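Local coordinates for uncharacterized protein Atu1656 (Agrobacterium tumefaciens, PDB 2OJH) that is of unknown function but belongs to the TolB family and folds as a six-bladed beta-propeller, at residues A[134-138]-A[176-182]. Where two conformers were deposited one is given. Residue numbers count along the deposited sequence, not the author numbering.
Sequences HGWSP and DGPDYSP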
ATOM      1  N   HIS A 134      -5.058   1.818  -3.582  1.00 36.65           N
ATOM      2  CA  HIS A 134      -3.915   0.902  -3.449  1.00 38.13           C
ATOM      3  C   HIS A 134      -2.743   1.046  -4.442  1.00 38.75           C
ATOM      4  O   HIS A 134      -1.638   0.608  -4.113  1.00 37.46           O
ATOM      5  CB  HIS A 134      -4.369  -0.536  -3.359  1.00 37.55           C
ATOM      6  CG  HIS A 134      -4.674  -0.981  -1.958  1.00 39.05           C
ATOM      7  ND1 HIS A 134      -3.689  -1.259  -1.026  1.00 38.66           N
ATOM      8  CD2 HIS A 134      -5.860  -1.206  -1.335  1.00 38.40           C
ATOM      9  CE1 HIS A 134      -4.260  -1.619   0.114  1.00 40.61           C
ATOM     10  NE2 HIS A 134      -5.574  -1.583  -0.044  1.00 38.69           N
ATOM     11  N   GLY A 135      -2.927   1.706  -5.587  1.00 37.99           N
ATOM     12  CA  GLY A 135      -1.783   1.929  -6.516  1.00 38.09           C
ATOM     13  C   GLY A 135      -2.087   2.928  -7.626  1.00 38.20           C
ATOM     14  O   GLY A 135      -3.231   2.980  -8.110  1.00 37.91           O
ATOM     15  N   TRP A 136      -1.086   3.717  -8.028  0.50 37.74           N
ATOM     16  CA  TRP A 136      -1.221   4.651  -9.146  0.50 37.52           C
ATOM     17  C   TRP A 136      -0.560   4.061 -10.391  0.50 38.23           C
ATOM     18  O   TRP A 136       0.552   3.549 -10.311  0.50 37.85           O
ATOM     19  CB  TRP A 136      -0.551   5.994  -8.825  0.50 36.79           C
ATOM     20  CG  TRP A 136      -1.286   7.209  -9.332  0.50 35.78           C
ATOM     21  CD1 TRP A 136      -1.599   7.509 -10.622  0.50 34.85           C
ATOM     22  CD2 TRP A 136      -1.779   8.292  -8.535  0.50 34.21           C
ATOM     23  NE1 TRP A 136      -2.273   8.714 -10.682  0.50 33.71           N
ATOM     24  CE2 TRP A 136      -2.398   9.209  -9.408  0.50 34.62           C
ATOM     25  CE3 TRP A 136      -1.764   8.570  -7.161  0.50 34.74           C
ATOM     26  CZ2 TRP A 136      -2.985  10.391  -8.950  0.50 35.14           C
ATOM     27  CZ3 TRP A 136      -2.349   9.746  -6.705  0.50 34.79           C
ATOM     28  CH2 TRP A 136      -2.955  10.638  -7.596  0.50 35.31           C
ATOM     29  N   SER A 137      -1.226   4.166 -11.545  1.00 38.87           N
ATOM     30  CA  SER A 137      -0.670   3.645 -12.797  1.00 39.70           C
ATOM     31  C   SER A 137       0.633   4.387 -13.118  1.00 39.98           C
ATOM     32  O   SER A 137       0.749   5.598 -12.851  1.00 41.52           O
ATOM     33  CB  SER A 137      -1.681   3.737 -13.947  1.00 39.11           C
ATOM     34  OG  SER A 137      -1.827   5.058 -14.395  1.00 39.68           O
ATOM     35  N   PRO A 138       1.642   3.669 -13.662  1.00 40.45           N
ATOM     36  CA  PRO A 138       2.898   4.316 -14.035  1.00 40.62           C
ATOM     37  C   PRO A 138       2.719   5.594 -14.865  1.00 41.06           C
ATOM     38  O   PRO A 138       3.459   6.559 -14.661  1.00 40.98           O
ATOM     39  CB  PRO A 138       3.612   3.228 -14.842  1.00 40.67           C
ATOM     40  CG  PRO A 138       3.141   1.967 -14.173  1.00 41.03           C
ATOM     41  CD  PRO A 138       1.687   2.224 -13.935  1.00 40.38           C
ATOM     42  N   ASP A 176      -7.643  -8.277  -2.773  1.00 38.55           N
ATOM     43  CA  ASP A 176      -7.290  -7.062  -2.051  1.00 38.03           C
ATOM     44  C   ASP A 176      -5.897  -6.582  -2.438  1.00 38.15           C
ATOM     45  O   ASP A 176      -5.163  -7.267  -3.170  1.00 37.15           O
ATOM     46  CB  ASP A 176      -7.343  -7.359  -0.554  1.00 38.41           C
ATOM     47  CG  ASP A 176      -7.568  -6.123   0.298  1.00 39.91           C
ATOM     48  OD1 ASP A 176      -7.335  -4.983  -0.150  1.00 41.10           O
ATOM     49  OD2 ASP A 176      -7.988  -6.319   1.451  1.00 43.68           O
ATOM     50  N   GLY A 177      -5.555  -5.370  -1.982  1.00 38.05           N
ATOM     51  CA  GLY A 177      -4.193  -4.830  -2.124  1.00 37.59           C
ATOM     52  C   GLY A 177      -3.548  -4.820  -3.502  1.00 38.09           C
ATOM     53  O   GLY A 177      -2.444  -5.369  -3.661  1.00 38.05           O
ATOM     54  N   PRO A 178      -4.199  -4.163  -4.493  1.00 37.90           N
ATOM     55  CA  PRO A 178      -3.639  -4.065  -5.844  1.00 37.78           C
ATOM     56  C   PRO A 178      -2.556  -3.010  -6.002  1.00 37.82           C
ATOM     57  O   PRO A 178      -2.700  -1.878  -5.492  1.00 38.72           O
ATOM     58  CB  PRO A 178      -4.853  -3.691  -6.706  1.00 37.01           C
ATOM     59  CG  PRO A 178      -5.792  -3.014  -5.778  1.00 36.27           C
ATOM     60  CD  PRO A 178      -5.531  -3.520  -4.399  1.00 37.73           C
ATOM     61  N   ASP A 179      -1.515  -3.324  -6.764  1.00 36.62           N
ATOM     62  CA  ASP A 179      -0.468  -2.315  -7.035  1.00 37.63           C
ATOM     63  C   ASP A 179       0.128  -2.658  -8.409  1.00 37.87           C
ATOM     64  O   ASP A 179       0.263  -3.821  -8.748  1.00 36.83           O
ATOM     65  CB  ASP A 179       0.578  -2.392  -5.908  1.00 38.05           C
ATOM     66  CG  ASP A 179       1.553  -1.224  -5.892  1.00 40.59           C
ATOM     67  OD1 ASP A 179       1.426  -0.312  -6.725  1.00 42.70           O
ATOM     68  OD2 ASP A 179       2.444  -1.217  -5.001  1.00 43.61           O
ATOM     69  N   TYR A 180       0.435  -1.651  -9.218  1.00 37.80           N
ATOM     70  CA  TYR A 180       0.915  -1.894 -10.575  1.00 39.16           C
ATOM     71  C   TYR A 180       2.366  -2.357 -10.668  1.00 39.86           C
ATOM     72  O   TYR A 180       3.214  -1.936  -9.877  1.00 40.41           O
ATOM     73  CB  TYR A 180       0.839  -0.611 -11.388  1.00 38.58           C
ATOM     74  CG  TYR A 180      -0.549  -0.111 -11.678  1.00 39.21           C
ATOM     75  CD1 TYR A 180      -1.264   0.618 -10.723  1.00 41.26           C
ATOM     76  CD2 TYR A 180      -1.151  -0.359 -12.907  1.00 38.84           C
ATOM     77  CE1 TYR A 180      -2.549   1.111 -11.014  1.00 41.78           C
ATOM     78  CE2 TYR A 180      -2.418   0.112 -13.191  1.00 41.25           C
ATOM     79  CZ  TYR A 180      -3.113   0.850 -12.243  1.00 40.05           C
ATOM     80  OH  TYR A 180      -4.376   1.330 -12.561  1.00 40.85           O
ATOM     81  N   SER A 181       2.665  -3.179 -11.670  1.00 39.82           N
ATOM     82  CA  SER A 181       4.052  -3.363 -12.091  1.00 40.71           C
ATOM     83  C   SER A 181       4.497  -2.069 -12.802  1.00 40.41           C
ATOM     84  O   SER A 181       3.649  -1.378 -13.389  1.00 40.75           O
ATOM     85  CB  SER A 181       4.185  -4.568 -13.023  1.00 40.57           C
ATOM     86  OG  SER A 181       3.413  -4.400 -14.203  1.00 42.85           O
ATOM     87  N   PRO A 182       5.805  -1.730 -12.757  1.00 40.17           N
ATOM     88  CA  PRO A 182       6.264  -0.466 -13.374  1.00 40.25           C
ATOM     89  C   PRO A 182       6.142  -0.416 -14.908  1.00 41.09           C
ATOM     90  O   PRO A 182       6.132   0.673 -15.478  1.00 40.52           O
ATOM     91  CB  PRO A 182       7.737  -0.370 -12.958  1.00 39.93           C
ATOM     92  CG  PRO A 182       8.145  -1.743 -12.595  1.00 40.07           C
ATOM     93  CD  PRO A 182       6.917  -2.468 -12.125  1.00 40.43           C
TER
HETATM   94  O   HOH W   1      -7.727  -2.628   1.211  1.00 37.95           O
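Strands 134-136 and 176-180 run in the same direction, their axes 16° apart and 4.9 Å at closest approach, yet no hydrogen bond joins them: each is the first strand of its own four-stranded antiparallel sheet. Spacing is tightest at G135, whose CA lies 4.5 Å from CA of D179; a CB there would clash with D179 OD1, while D179 OD2 is hydrogen-bonded to H223 ND1. Both H134 and G135 pair through their backbones with T144 of strand 142-149, a classic beta bulge. G177 CA makes a CH-pi contact 3.8 Å from the H134 ring centroid, and a water links H134 NE2 to D176 OD1, 2.7 Å from each. Over one face of the Y180 ring lies S137 CA, a CH-pi contact 3.6 Å from the centroid, while P138 CD packs on Y180 CB at 3.9 Å. W136 points away, its indole packing on L98 and A100. Two successive blades thus meet through their innermost strands, and the matching Trp-Ser-Pro and Tyr-Ser-Pro turns, with S137 OG and S181 OG hydrogen-bonded to D139 and D183, mark the WD40-like repeat of TolB-type propellers.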